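Local coordinates for Dps family DNA-binding stress response protein (Thermosynechococcus elongatus, PDB 2C41) that probably binds and oxidises iron, and probably binds DNA, as a twelve-subunit stress protein of the Dps family with a ferritin-like fold, at residues E18-V23 / L81-V86; K30-L35 / T87-Q92; T111-D116 / R134-H139. All blocks are in the same frame, centred on the assembly; numbering follows the deposited sequence.

Contact 1. Residues E18-V23 / L81-V86; sequences EQANAV and LKVATV
The side chain of Asn21 comes up beside Thr85 OG1, whose hydrogen bond goes to Glu112 of helix 95-122. Asn21 CG lies 3.7 Å from Thr85 OG1. The contact lays the exit of the short helix 80-83 on helix 6-35, the first helix of the ferritin-like four-helix bundle. Such a short helix within the link between the second and third bundle helices is a known feature of Dps proteins. Asn21 carries most of the contact. Its CG stands anti to its own carbonyl carbon (chi1 -74°), which places CG beside the loop. The amide end lies against the backbone of Ala84, Thr85 and Val86, at the point where the chain leaves the helix. Val86 packs on Asn21 through CG1, which is 3.7 Å from Asn21 CG and 4.0 Å from Asn21 CB. At the preceding residue, Ala20, the backbones come close, and its CA is 4.9 Å from Ala84 CA. The small methyls make this possible: Ala20 CB is 4.0 Å from Ala84 CB. On the helix 80-83 side, Ala20 CB also meets Val83 CG1 at 3.8 Å.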
ATOM      1  N   GLU C  18       4.170 -15.650 -32.670  1.00 13.27           N
ATOM      2  CA  GLU C  18       4.732 -14.841 -31.603  1.00 13.20           C
ATOM      3  C   GLU C  18       4.231 -15.315 -30.232  1.00 13.25           C
ATOM      4  O   GLU C  18       5.016 -15.438 -29.281  1.00 12.89           O
ATOM      5  CB  GLU C  18       4.416 -13.362 -31.843  1.00 13.49           C
ATOM      6  CG  GLU C  18       5.135 -12.769 -33.074  1.00 13.05           C
ATOM      7  CD  GLU C  18       6.556 -12.295 -32.783  1.00 15.00           C
ATOM      8  OE1 GLU C  18       7.043 -12.473 -31.641  1.00 15.38           O
ATOM      9  OE2 GLU C  18       7.193 -11.731 -33.705  1.00 14.06           O
ATOM     10  N   GLN C  19       2.935 -15.603 -30.148  1.00 12.87           N
ATOM     11  CA  GLN C  19       2.339 -16.090 -28.899  1.00 13.02           C
ATOM     12  C   GLN C  19       2.971 -17.420 -28.493  1.00 12.82           C
ATOM     13  O   GLN C  19       3.364 -17.600 -27.344  1.00 12.21           O
ATOM     14  CB  GLN C  19       0.830 -16.270 -29.048  1.00 13.27           C
ATOM     15  CG  GLN C  19       0.173 -16.884 -27.807  1.00 13.24           C
ATOM     16  CD  GLN C  19      -1.115 -17.613 -28.114  1.00 14.45           C
ATOM     17  OE1 GLN C  19      -1.605 -18.397 -27.297  1.00 15.75           O
ATOM     18  NE2 GLN C  19      -1.669 -17.370 -29.287  1.00 12.25           N
ATOM     19  N   ALA C  20       3.063 -18.338 -29.454  1.00 12.76           N
ATOM     20  CA  ALA C  20       3.688 -19.644 -29.230  1.00 12.84           C
ATOM     21  C   ALA C  20       5.134 -19.490 -28.762  1.00 12.84           C
ATOM     22  O   ALA C  20       5.553 -20.182 -27.833  1.00 12.96           O
ATOM     23  CB  ALA C  20       3.620 -20.507 -30.513  1.00 12.27           C
ATOM     24  N   ASN C  21       5.872 -18.566 -29.389  1.00 12.87           N
ATOM     25  CA  ASN C  21       7.246 -18.259 -28.981  1.00 12.91           C
ATOM     26  C   ASN C  21       7.334 -17.753 -27.544  1.00 12.86           C
ATOM     27  O   ASN C  21       8.250 -18.121 -26.812  1.00 12.76           O
ATOM     28  CB  ASN C  21       7.923 -17.260 -29.929  1.00 12.75           C
ATOM     29  CG  ASN C  21       8.322 -17.884 -31.261  1.00 13.12           C
ATOM     30  OD1 ASN C  21       8.637 -17.172 -32.223  1.00 15.32           O
ATOM     31  ND2 ASN C  21       8.321 -19.204 -31.325  1.00 10.21           N
ATOM     32  N   ALA C  22       6.374 -16.922 -27.140  1.00 12.61           N
ATOM     33  CA  ALA C  22       6.343 -16.410 -25.767  1.00 12.73           C
ATOM     34  C   ALA C  22       6.165 -17.558 -24.766  1.00 12.75           C
ATOM     35  O   ALA C  22       6.825 -17.596 -23.719  1.00 12.71           O
ATOM     36  CB  ALA C  22       5.246 -15.377 -25.603  1.00 12.68           C
ATOM     37  N   VAL C  23       5.279 -18.495 -25.093  1.00 12.64           N
ATOM     38  CA  VAL C  23       5.031 -19.661 -24.233  1.00 12.85           C
ATOM     39  C   VAL C  23       6.296 -20.521 -24.091  1.00 13.08           C
ATOM     40  O   VAL C  23       6.693 -20.866 -22.977  1.00 12.92           O
ATOM     41  CB  VAL C  23       3.851 -20.514 -24.762  1.00 12.84           C
ATOM     42  CG1 VAL C  23       3.754 -21.845 -24.006  1.00 12.49           C
ATOM     43  CG2 VAL C  23       2.541 -19.714 -24.656  1.00 13.26           C
ATOM     44  N   LEU C  81       4.263 -26.240 -29.671  1.00 16.93           N
ATOM     45  CA  LEU C  81       5.535 -26.672 -30.246  1.00 18.02           C
ATOM     46  C   LEU C  81       5.479 -26.863 -31.768  1.00 18.36           C
ATOM     47  O   LEU C  81       6.519 -26.939 -32.427  1.00 18.98           O
ATOM     48  CB  LEU C  81       6.033 -27.934 -29.546  1.00 17.67           C
ATOM     49  CG  LEU C  81       6.452 -27.744 -28.083  1.00 19.27           C
ATOM     50  CD1 LEU C  81       6.967 -29.041 -27.514  1.00 20.99           C
ATOM     51  CD2 LEU C  81       7.511 -26.670 -27.940  1.00 19.82           C
ATOM     52  N   LYS C  82       4.266 -26.928 -32.313  1.00 18.71           N
ATOM     53  CA  LYS C  82       4.065 -27.023 -33.759  1.00 19.17           C
ATOM     54  C   LYS C  82       4.167 -25.667 -34.443  1.00 18.99           C
ATOM     55  O   LYS C  82       4.484 -25.595 -35.634  1.00 19.16           O
ATOM     56  CB  LYS C  82       2.701 -27.638 -34.077  1.00 19.86           C
ATOM     57  CG  LYS C  82       2.540 -29.070 -33.624  1.00 22.02           C
ATOM     58  CD  LYS C  82       1.241 -29.646 -34.165  1.00 25.34           C
ATOM     59  CE  LYS C  82       1.113 -31.128 -33.837  1.00 27.24           C
ATOM     60  NZ  LYS C  82       0.802 -31.349 -32.396  1.00 29.45           N
ATOM     61  N   VAL C  83       3.904 -24.604 -33.685  1.00 18.03           N
ATOM     62  CA  VAL C  83       3.774 -23.255 -34.222  1.00 17.74           C
ATOM     63  C   VAL C  83       5.011 -22.409 -33.872  1.00 17.36           C
ATOM     64  O   VAL C  83       5.424 -21.545 -34.650  1.00 16.88           O
ATOM     65  CB  VAL C  83       2.455 -22.607 -33.690  1.00 17.60           C
ATOM     66  CG1 VAL C  83       2.339 -21.142 -34.079  1.00 17.98           C
ATOM     67  CG2 VAL C  83       1.238 -23.385 -34.197  1.00 18.02           C
ATOM     68  N   ALA C  84       5.605 -22.676 -32.703  1.00 16.86           N
ATOM     69  CA  ALA C  84       6.770 -21.922 -32.241  1.00 16.45           C
ATOM     70  C   ALA C  84       7.959 -22.093 -33.173  1.00 16.59           C
ATOM     71  O   ALA C  84       8.187 -23.178 -33.718  1.00 16.44           O
ATOM     72  CB  ALA C  84       7.164 -22.335 -30.814  1.00 16.61           C
ATOM     73  N   THR C  85       8.706 -21.011 -33.355  1.00 16.29           N
ATOM     74  CA  THR C  85       9.960 -21.048 -34.098  1.00 16.39           C
ATOM     75  C   THR C  85      11.193 -20.954 -33.198  1.00 16.69           C
ATOM     76  O   THR C  85      12.288 -21.285 -33.638  1.00 16.48           O
ATOM     77  CB  THR C  85      10.024 -19.951 -35.166  1.00 16.64           C
ATOM     78  OG1 THR C  85       9.740 -18.684 -34.561  1.00 16.43           O
ATOM     79  CG2 THR C  85       9.012 -20.231 -36.276  1.00 16.45           C
ATOM     80  N   VAL C  86      11.026 -20.501 -31.953  1.00 16.48           N
ATOM     81  CA  VAL C  86      12.118 -20.581 -30.975  1.00 16.72           C
ATOM     82  C   VAL C  86      12.410 -22.040 -30.610  1.00 16.80           C
ATOM     83  O   VAL C  86      11.528 -22.896 -30.677  1.00 16.81           O
ATOM     84  CB  VAL C  86      11.865 -19.749 -29.681  1.00 16.92           C
ATOM     85  CG1 VAL C  86      11.740 -18.280 -30.014  1.00 17.10           C
ATOM     86  CG2 VAL C  86      10.641 -20.239 -28.956  1.00 17.12           C
TER

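Contact 2. Residues K30-L35 / T87-Q92; sequences KKYHWL and TPSSGQ
Lys31 NZ donates two hydrogen bonds into the loop 87-92. One goes to Gly91 O at 2.8 Å, in the carbonyl plane and on a lone pair, with a C=O...N angle of 143°. The other goes to Ser89 OG, with Lys31 NZ again 2.8 Å away. The ammonium group also forms a salt bridge with Asp76 of a second subunit, so that three oxygen partners hold it. Asp76 of that subunit further accepts the N-H of Gly91, so lysine, loop and neighbour are linked at one place. The carboxylate of Asp76 of that subunit is likely to stabilise the positive charge. The lysine gets there by a straight reach: its CG is anti to the backbone N (chi1 169°), and the chain beyond it is extended. In this ferritin-like four-helix bundle the loop before helix 95-122 runs past the last turns of helix 6-35. Ser89 OG has a further partner, a hydrogen bond with Glu101 of helix 95-122, which also bonds Tyr32 OH. Around this polar core the methylenes of Lys31 lie against the serine, with Lys31 CD 3.6 Å from Ser89 CB. Lys31 CE lies 3.4 Å from Gly91 O. The next residue of the helix, Tyr32, turns its ring edge to the serine. Tyr32 CE1 is 3.8 Å from Ser89 OG, which lies near the ring plane.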
ATOM      1  N   LYS C  30      11.888 -20.948 -17.199  1.00 12.54           N
ATOM      2  CA  LYS C  30      11.622 -21.729 -16.000  1.00 12.61           C
ATOM      3  C   LYS C  30      12.651 -22.852 -15.847  1.00 12.53           C
ATOM      4  O   LYS C  30      13.152 -23.087 -14.744  1.00 11.95           O
ATOM      5  CB  LYS C  30      10.185 -22.262 -15.981  1.00 12.48           C
ATOM      6  CG  LYS C  30       9.117 -21.182 -15.730  1.00 13.02           C
ATOM      7  CD  LYS C  30       9.440 -20.263 -14.536  1.00 13.59           C
ATOM      8  CE  LYS C  30       9.411 -21.018 -13.202  1.00 13.26           C
ATOM      9  NZ  LYS C  30       9.127 -20.130 -12.034  1.00 11.56           N
ATOM     10  N   LYS C  31      12.986 -23.522 -16.952  1.00 12.30           N
ATOM     11  CA  LYS C  31      14.056 -24.519 -16.913  1.00 12.29           C
ATOM     12  C   LYS C  31      15.347 -23.910 -16.364  1.00 12.37           C
ATOM     13  O   LYS C  31      15.956 -24.467 -15.446  1.00 12.28           O
ATOM     14  CB  LYS C  31      14.289 -25.148 -18.286  1.00 12.09           C
ATOM     15  CG  LYS C  31      15.559 -25.978 -18.367  1.00 12.56           C
ATOM     16  CD  LYS C  31      15.641 -26.690 -19.697  1.00 12.88           C
ATOM     17  CE  LYS C  31      16.902 -27.555 -19.785  1.00 13.67           C
ATOM     18  NZ  LYS C  31      17.048 -28.091 -21.169  1.00 15.09           N
ATOM     19  N   TYR C  32      15.752 -22.758 -16.901  1.00 12.53           N
ATOM     20  CA  TYR C  32      16.986 -22.117 -16.454  1.00 12.70           C
ATOM     21  C   TYR C  32      16.900 -21.741 -14.968  1.00 12.80           C
ATOM     22  O   TYR C  32      17.821 -22.005 -14.204  1.00 12.49           O
ATOM     23  CB  TYR C  32      17.345 -20.898 -17.316  1.00 12.75           C
ATOM     24  CG  TYR C  32      17.232 -21.115 -18.818  1.00 11.75           C
ATOM     25  CD1 TYR C  32      17.543 -22.353 -19.405  1.00 13.50           C
ATOM     26  CD2 TYR C  32      16.848 -20.069 -19.655  1.00 13.38           C
ATOM     27  CE1 TYR C  32      17.442 -22.544 -20.800  1.00 13.46           C
ATOM     28  CE2 TYR C  32      16.745 -20.245 -21.035  1.00 12.96           C
ATOM     29  CZ  TYR C  32      17.040 -21.477 -21.599  1.00 13.33           C
ATOM     30  OH  TYR C  32      16.926 -21.630 -22.957  1.00 13.03           O
ATOM     31  N   HIS C  33      15.786 -21.134 -14.581  1.00 12.62           N
ATOM     32  CA  HIS C  33      15.501 -20.796 -13.184  1.00 12.95           C
ATOM     33  C   HIS C  33      15.693 -22.023 -12.280  1.00 13.15           C
ATOM     34  O   HIS C  33      16.383 -21.946 -11.266  1.00 12.89           O
ATOM     35  CB  HIS C  33      14.063 -20.260 -13.103  1.00 12.77           C
ATOM     36  CG  HIS C  33      13.585 -19.931 -11.726  1.00 13.68           C
ATOM     37  ND1 HIS C  33      14.107 -18.897 -10.977  1.00 13.18           N
ATOM     38  CD2 HIS C  33      12.575 -20.456 -10.992  1.00 12.91           C
ATOM     39  CE1 HIS C  33      13.456 -18.818  -9.830  1.00 14.36           C
ATOM     40  NE2 HIS C  33      12.522 -19.754  -9.815  1.00 13.83           N
ATOM     41  N   TRP C  34      15.108 -23.156 -12.667  1.00 12.81           N
ATOM     42  CA  TRP C  34      15.153 -24.345 -11.823  1.00 13.52           C
ATOM     43  C   TRP C  34      16.508 -25.046 -11.811  1.00 13.77           C
ATOM     44  O   TRP C  34      16.932 -25.570 -10.774  1.00 13.98           O
ATOM     45  CB  TRP C  34      14.081 -25.347 -12.253  1.00 13.38           C
ATOM     46  CG  TRP C  34      12.674 -24.836 -12.097  1.00 13.15           C
ATOM     47  CD1 TRP C  34      12.194 -24.029 -11.098  1.00 12.81           C
ATOM     48  CD2 TRP C  34      11.563 -25.127 -12.944  1.00 13.95           C
ATOM     49  NE1 TRP C  34      10.859 -23.789 -11.289  1.00 12.70           N
ATOM     50  CE2 TRP C  34      10.442 -24.450 -12.412  1.00 12.74           C
ATOM     51  CE3 TRP C  34      11.402 -25.897 -14.106  1.00 13.98           C
ATOM     52  CZ2 TRP C  34       9.173 -24.514 -13.003  1.00 13.29           C
ATOM     53  CZ3 TRP C  34      10.137 -25.952 -14.701  1.00 13.65           C
ATOM     54  CH2 TRP C  34       9.040 -25.274 -14.137  1.00 13.23           C
ATOM     55  N   LEU C  35      17.163 -25.076 -12.968  1.00 14.28           N
ATOM     56  CA  LEU C  35      18.334 -25.926 -13.166  1.00 14.74           C
ATOM     57  C   LEU C  35      19.666 -25.197 -13.066  1.00 15.05           C
ATOM     58  O   LEU C  35      20.720 -25.820 -13.146  1.00 15.06           O
ATOM     59  CB  LEU C  35      18.233 -26.689 -14.494  1.00 14.56           C
ATOM     60  CG  LEU C  35      17.017 -27.614 -14.668  1.00 16.33           C
ATOM     61  CD1 LEU C  35      17.233 -28.536 -15.848  1.00 17.49           C
ATOM     62  CD2 LEU C  35      16.708 -28.437 -13.406  1.00 17.90           C
ATOM     63  N   THR C  87      13.659 -22.312 -30.248  1.00 16.83           N
ATOM     64  CA  THR C  87      14.071 -23.665 -29.887  1.00 17.08           C
ATOM     65  C   THR C  87      13.607 -23.999 -28.468  1.00 16.79           C
ATOM     66  O   THR C  87      13.999 -23.312 -27.507  1.00 16.70           O
ATOM     67  CB  THR C  87      15.609 -23.832 -29.963  1.00 17.39           C
ATOM     68  OG1 THR C  87      16.044 -23.633 -31.315  1.00 18.85           O
ATOM     69  CG2 THR C  87      16.019 -25.220 -29.505  1.00 18.19           C
ATOM     70  N   PRO C  88      12.779 -25.054 -28.317  1.00 16.59           N
ATOM     71  CA  PRO C  88      12.480 -25.480 -26.952  1.00 16.62           C
ATOM     72  C   PRO C  88      13.728 -26.131 -26.356  1.00 16.57           C
ATOM     73  O   PRO C  88      14.408 -26.909 -27.030  1.00 16.45           O
ATOM     74  CB  PRO C  88      11.344 -26.497 -27.132  1.00 16.57           C
ATOM     75  CG  PRO C  88      11.545 -27.043 -28.514  1.00 16.79           C
ATOM     76  CD  PRO C  88      12.107 -25.901 -29.325  1.00 17.14           C
ATOM     77  N   SER C  89      14.054 -25.777 -25.120  1.00 16.30           N
ATOM     78  CA  SER C  89      15.290 -26.242 -24.508  1.00 16.33           C
ATOM     79  C   SER C  89      15.262 -27.755 -24.348  1.00 16.88           C
ATOM     80  O   SER C  89      14.234 -28.317 -23.974  1.00 16.46           O
ATOM     81  CB  SER C  89      15.501 -25.578 -23.152  1.00 15.94           C
ATOM     82  OG  SER C  89      16.828 -25.792 -22.700  1.00 14.87           O
ATOM     83  N   SER C  90      16.397 -28.396 -24.621  1.00 17.48           N
ATOM     84  CA  SER C  90      16.499 -29.845 -24.566  1.00 18.47           C
ATOM     85  C   SER C  90      17.788 -30.287 -23.870  1.00 18.60           C
ATOM     86  O   SER C  90      18.874 -29.780 -24.172  1.00 18.74           O
ATOM     87  CB  SER C  90      16.429 -30.414 -25.988  1.00 18.78           C
ATOM     88  OG  SER C  90      16.487 -31.825 -25.985  1.00 21.29           O
ATOM     89  N   GLY C  91      17.651 -31.207 -22.921  1.00 18.77           N
ATOM     90  CA  GLY C  91      18.798 -31.865 -22.293  1.00 19.22           C
ATOM     91  C   GLY C  91      19.495 -31.076 -21.203  1.00 19.41           C
ATOM     92  O   GLY C  91      19.144 -29.923 -20.910  1.00 19.05           O
ATOM     93  N   GLN C  92      20.490 -31.710 -20.592  1.00 19.63           N
ATOM     94  CA  GLN C  92      21.269 -31.083 -19.531  1.00 20.14           C
ATOM     95  C   GLN C  92      22.192 -30.021 -20.129  1.00 19.67           C
ATOM     96  O   GLN C  92      22.894 -30.276 -21.107  1.00 20.17           O
ATOM     97  CB  GLN C  92      22.077 -32.139 -18.767  1.00 20.58           C
ATOM     98  CG  GLN C  92      21.243 -33.289 -18.197  1.00 23.20           C
ATOM     99  CD  GLN C  92      20.537 -32.941 -16.894  1.00 26.85           C
ATOM    100  OE1 GLN C  92      21.099 -32.274 -16.021  1.00 29.03           O
ATOM    101  NE2 GLN C  92      19.305 -33.417 -16.746  1.00 29.38           N
TER

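Contact 3. Residues T111-D116 / R134-H139; sequences TEMHQD and RLVQTH
Met113 reaches from helix 95-122 onto Leu135, Val136 and His139 of helix 126-149. These are neighbouring, antiparallel helices of the ferritin-like four-helix bundle, and their local axes run at 165° and approach to 9.6 Å. The methionine chain is extended beyond CG, and its sulfur lies against the backbone of the facing helix, with Met113 SD 3.5 Å from Val136 N. Its methyl lies beside Leu135, with Met113 CE 3.8 Å from Leu135 CB. The same methyl approaches the His139 ring obliquely, and Met113 SD is 5.0 Å from the ring centroid in an oblique sulfur-aromatic contact. Nearer its own backbone, Met113 CB meets Val136 CG2 at 3.8 Å. An alanine at Met113 would keep this last contact but would probably leave a gap beside Leu135 and the His139 ring. His114 crosses Val136 at about a right angle, and His114 CE1 lies 3.7 Å from Val136 CG2. Outside this shell, helix 41-68 backs Leu135 and His139 through Met58, while Ile126 of a third subunit packs on Val136. The His114 ring is steadied from one turn earlier, by a hydrogen bond between His114 ND1 and Ile110 O.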
ATOM      1  N   THR C 111      14.300 -10.400 -34.238  1.00 14.14           N
ATOM      2  CA  THR C 111      14.216 -10.351 -35.696  1.00 14.81           C
ATOM      3  C   THR C 111      12.765 -10.503 -36.158  1.00 14.57           C
ATOM      4  O   THR C 111      12.284  -9.705 -36.968  1.00 14.28           O
ATOM      5  CB  THR C 111      15.118 -11.403 -36.359  1.00 14.89           C
ATOM      6  OG1 THR C 111      16.484 -11.054 -36.106  1.00 16.12           O
ATOM      7  CG2 THR C 111      14.886 -11.467 -37.883  1.00 16.01           C
ATOM      8  N   GLU C 112      12.082 -11.514 -35.631  1.00 14.38           N
ATOM      9  CA  GLU C 112      10.688 -11.765 -35.990  1.00 14.66           C
ATOM     10  C   GLU C 112       9.756 -10.609 -35.636  1.00 14.60           C
ATOM     11  O   GLU C 112       8.875 -10.270 -36.426  1.00 14.39           O
ATOM     12  CB  GLU C 112      10.182 -13.066 -35.372  1.00 14.51           C
ATOM     13  CG  GLU C 112      10.794 -14.312 -36.021  1.00 15.11           C
ATOM     14  CD  GLU C 112      10.096 -15.597 -35.634  1.00 16.18           C
ATOM     15  OE1 GLU C 112      10.436 -16.649 -36.220  1.00 15.37           O
ATOM     16  OE2 GLU C 112       9.212 -15.577 -34.749  1.00 16.04           O
ATOM     17  N   MET C 113       9.943 -10.004 -34.464  1.00 14.07           N
ATOM     18  CA  MET C 113       9.095  -8.879 -34.073  1.00 14.33           C
ATOM     19  C   MET C 113       9.275  -7.665 -34.980  1.00 14.29           C
ATOM     20  O   MET C 113       8.309  -6.961 -35.269  1.00 14.41           O
ATOM     21  CB  MET C 113       9.299  -8.509 -32.607  1.00 13.84           C
ATOM     22  CG  MET C 113       8.612  -9.488 -31.647  1.00 13.23           C
ATOM     23  SD  MET C 113       8.549  -8.818 -29.975  1.00 14.57           S
ATOM     24  CE  MET C 113       7.666 -10.154 -29.146  1.00 13.71           C
ATOM     25  N   HIS C 114      10.499  -7.427 -35.446  1.00 14.23           N
ATOM     26  CA  HIS C 114      10.722  -6.344 -36.409  1.00 14.65           C
ATOM     27  C   HIS C 114      10.012  -6.661 -37.731  1.00 15.04           C
ATOM     28  O   HIS C 114       9.345  -5.802 -38.310  1.00 14.96           O
ATOM     29  CB  HIS C 114      12.215  -6.087 -36.625  1.00 14.59           C
ATOM     30  CG  HIS C 114      12.859  -5.298 -35.525  1.00 13.57           C
ATOM     31  ND1 HIS C 114      13.268  -5.868 -34.338  1.00 13.92           N
ATOM     32  CD2 HIS C 114      13.174  -3.983 -35.440  1.00 15.20           C
ATOM     33  CE1 HIS C 114      13.801  -4.935 -33.565  1.00 15.22           C
ATOM     34  NE2 HIS C 114      13.748  -3.779 -34.207  1.00 14.82           N
ATOM     35  N   GLN C 115      10.150  -7.897 -38.195  1.00 15.27           N
ATOM     36  CA  GLN C 115       9.472  -8.339 -39.422  1.00 16.04           C
ATOM     37  C   GLN C 115       7.950  -8.258 -39.277  1.00 15.74           C
ATOM     38  O   GLN C 115       7.252  -7.766 -40.177  1.00 15.45           O
ATOM     39  CB  GLN C 115       9.907  -9.759 -39.796  1.00 16.21           C
ATOM     40  CG  GLN C 115      11.363  -9.831 -40.231  1.00 17.76           C
ATOM     41  CD  GLN C 115      11.875 -11.240 -40.479  1.00 19.45           C
ATOM     42  OE1 GLN C 115      12.803 -11.425 -41.271  1.00 24.80           O
ATOM     43  NE2 GLN C 115      11.306 -12.234 -39.793  1.00 21.32           N
ATOM     44  N   ASP C 116       7.452  -8.719 -38.135  1.00 15.21           N
ATOM     45  CA  ASP C 116       6.016  -8.761 -37.877  1.00 15.33           C
ATOM     46  C   ASP C 116       5.408  -7.373 -37.662  1.00 15.38           C
ATOM     47  O   ASP C 116       4.259  -7.129 -38.050  1.00 15.14           O
ATOM     48  CB  ASP C 116       5.721  -9.682 -36.698  1.00 14.91           C
ATOM     49  CG  ASP C 116       6.088 -11.129 -36.982  1.00 15.12           C
ATOM     50  OD1 ASP C 116       6.236 -11.892 -36.011  1.00 14.70           O
ATOM     51  OD2 ASP C 116       6.227 -11.514 -38.169  1.00 14.39           O
ATOM     52  N   ARG C 134       6.605  -2.304 -28.701  1.00 13.02           N
ATOM     53  CA  ARG C 134       6.807  -2.263 -27.247  1.00 13.36           C
ATOM     54  C   ARG C 134       7.510  -3.528 -26.741  1.00 13.05           C
ATOM     55  O   ARG C 134       8.509  -3.456 -26.013  1.00 12.61           O
ATOM     56  CB  ARG C 134       5.468  -2.055 -26.525  1.00 12.58           C
ATOM     57  CG  ARG C 134       5.552  -2.179 -24.996  1.00 14.52           C
ATOM     58  CD  ARG C 134       4.315  -1.627 -24.297  1.00 15.23           C
ATOM     59  NE  ARG C 134       3.065  -2.194 -24.808  1.00 17.78           N
ATOM     60  CZ  ARG C 134       2.557  -3.380 -24.464  1.00 19.50           C
ATOM     61  NH1 ARG C 134       1.407  -3.776 -25.002  1.00 18.82           N
ATOM     62  NH2 ARG C 134       3.172  -4.167 -23.579  1.00 18.72           N
ATOM     63  N   LEU C 135       6.981  -4.687 -27.126  1.00 12.66           N
ATOM     64  CA  LEU C 135       7.499  -5.956 -26.620  1.00 12.65           C
ATOM     65  C   LEU C 135       8.944  -6.217 -27.027  1.00 12.67           C
ATOM     66  O   LEU C 135       9.725  -6.767 -26.247  1.00 12.01           O
ATOM     67  CB  LEU C 135       6.606  -7.132 -27.038  1.00 13.05           C
ATOM     68  CG  LEU C 135       5.157  -7.156 -26.515  1.00 12.83           C
ATOM     69  CD1 LEU C 135       4.518  -8.511 -26.840  1.00 15.21           C
ATOM     70  CD2 LEU C 135       5.087  -6.842 -25.016  1.00 15.49           C
ATOM     71  N   VAL C 136       9.309  -5.821 -28.243  1.00 12.47           N
ATOM     72  CA  VAL C 136      10.672  -6.085 -28.717  1.00 12.61           C
ATOM     73  C   VAL C 136      11.735  -5.404 -27.834  1.00 12.59           C
ATOM     74  O   VAL C 136      12.836  -5.926 -27.676  1.00 12.40           O
ATOM     75  CB  VAL C 136      10.830  -5.778 -30.233  1.00 12.71           C
ATOM     76  CG1 VAL C 136      11.012  -4.287 -30.478  1.00 12.22           C
ATOM     77  CG2 VAL C 136      11.988  -6.579 -30.838  1.00 12.41           C
ATOM     78  N   GLN C 137      11.388  -4.263 -27.229  1.00 12.54           N
ATOM     79  CA  GLN C 137      12.330  -3.543 -26.364  1.00 12.61           C
ATOM     80  C   GLN C 137      12.655  -4.341 -25.100  1.00 12.77           C
ATOM     81  O   GLN C 137      13.785  -4.318 -24.611  1.00 12.58           O
ATOM     82  CB  GLN C 137      11.799  -2.147 -26.022  1.00 12.83           C
ATOM     83  CG  GLN C 137      11.634  -1.266 -27.264  1.00 12.44           C
ATOM     84  CD  GLN C 137      10.857   0.003 -26.995  1.00 14.34           C
ATOM     85  OE1 GLN C 137       9.721   0.183 -27.484  1.00 15.46           O
ATOM     86  NE2 GLN C 137      11.444   0.887 -26.195  1.00 11.97           N
ATOM     87  N   THR C 138      11.657  -5.059 -24.583  1.00 12.73           N
ATOM     88  CA  THR C 138      11.882  -5.945 -23.437  1.00 12.87           C
ATOM     89  C   THR C 138      12.834  -7.088 -23.829  1.00 12.81           C
ATOM     90  O   THR C 138      13.762  -7.412 -23.093  1.00 12.85           O
ATOM     91  CB  THR C 138      10.541  -6.457 -22.882  1.00 13.12           C
ATOM     92  OG1 THR C 138       9.833  -5.337 -22.333  1.00 12.83           O
ATOM     93  CG2 THR C 138      10.754  -7.503 -21.799  1.00 13.33           C
ATOM     94  N   HIS C 139      12.616  -7.674 -25.003  1.00 12.75           N
ATOM     95  CA  HIS C 139      13.543  -8.690 -25.517  1.00 12.83           C
ATOM     96  C   HIS C 139      14.961  -8.148 -25.696  1.00 12.88           C
ATOM     97  O   HIS C 139      15.951  -8.834 -25.386  1.00 12.51           O
ATOM     98  CB  HIS C 139      13.004  -9.294 -26.812  1.00 13.33           C
ATOM     99  CG  HIS C 139      12.013 -10.385 -26.576  1.00 13.37           C
ATOM    100  ND1 HIS C 139      10.651 -10.209 -26.715  1.00 14.89           N
ATOM    101  CD2 HIS C 139      12.187 -11.659 -26.160  1.00 11.43           C
ATOM    102  CE1 HIS C 139      10.034 -11.338 -26.418  1.00 12.49           C
ATOM    103  NE2 HIS C 139      10.942 -12.230 -26.071  1.00 15.65           N
TER

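How the contacts relate
From the N terminus, helix 6-35 supplies first 18-23 and then 30-35. The chain then passes through helix 41-68 before it returns to both. Contact 1 closes a loop of 57 residues at 81-86. Contact 2 follows at once with 87-92, closing one of 51. Their segments alternate, so the two loops cross; Leu81 packs on Pro88 between them. Both lay the link after helix 41-68 along helix 6-35, and both touch the second subunit. Contact 3 opens later, in series, and joins the last two bundle helices across a short 17-residue connection. Helix 95-122 also brings contact 3 against contact 1, where Met113 touches Glu18. Contacts 2 and 3 do not touch; their nearest atoms are about 9 Å apart.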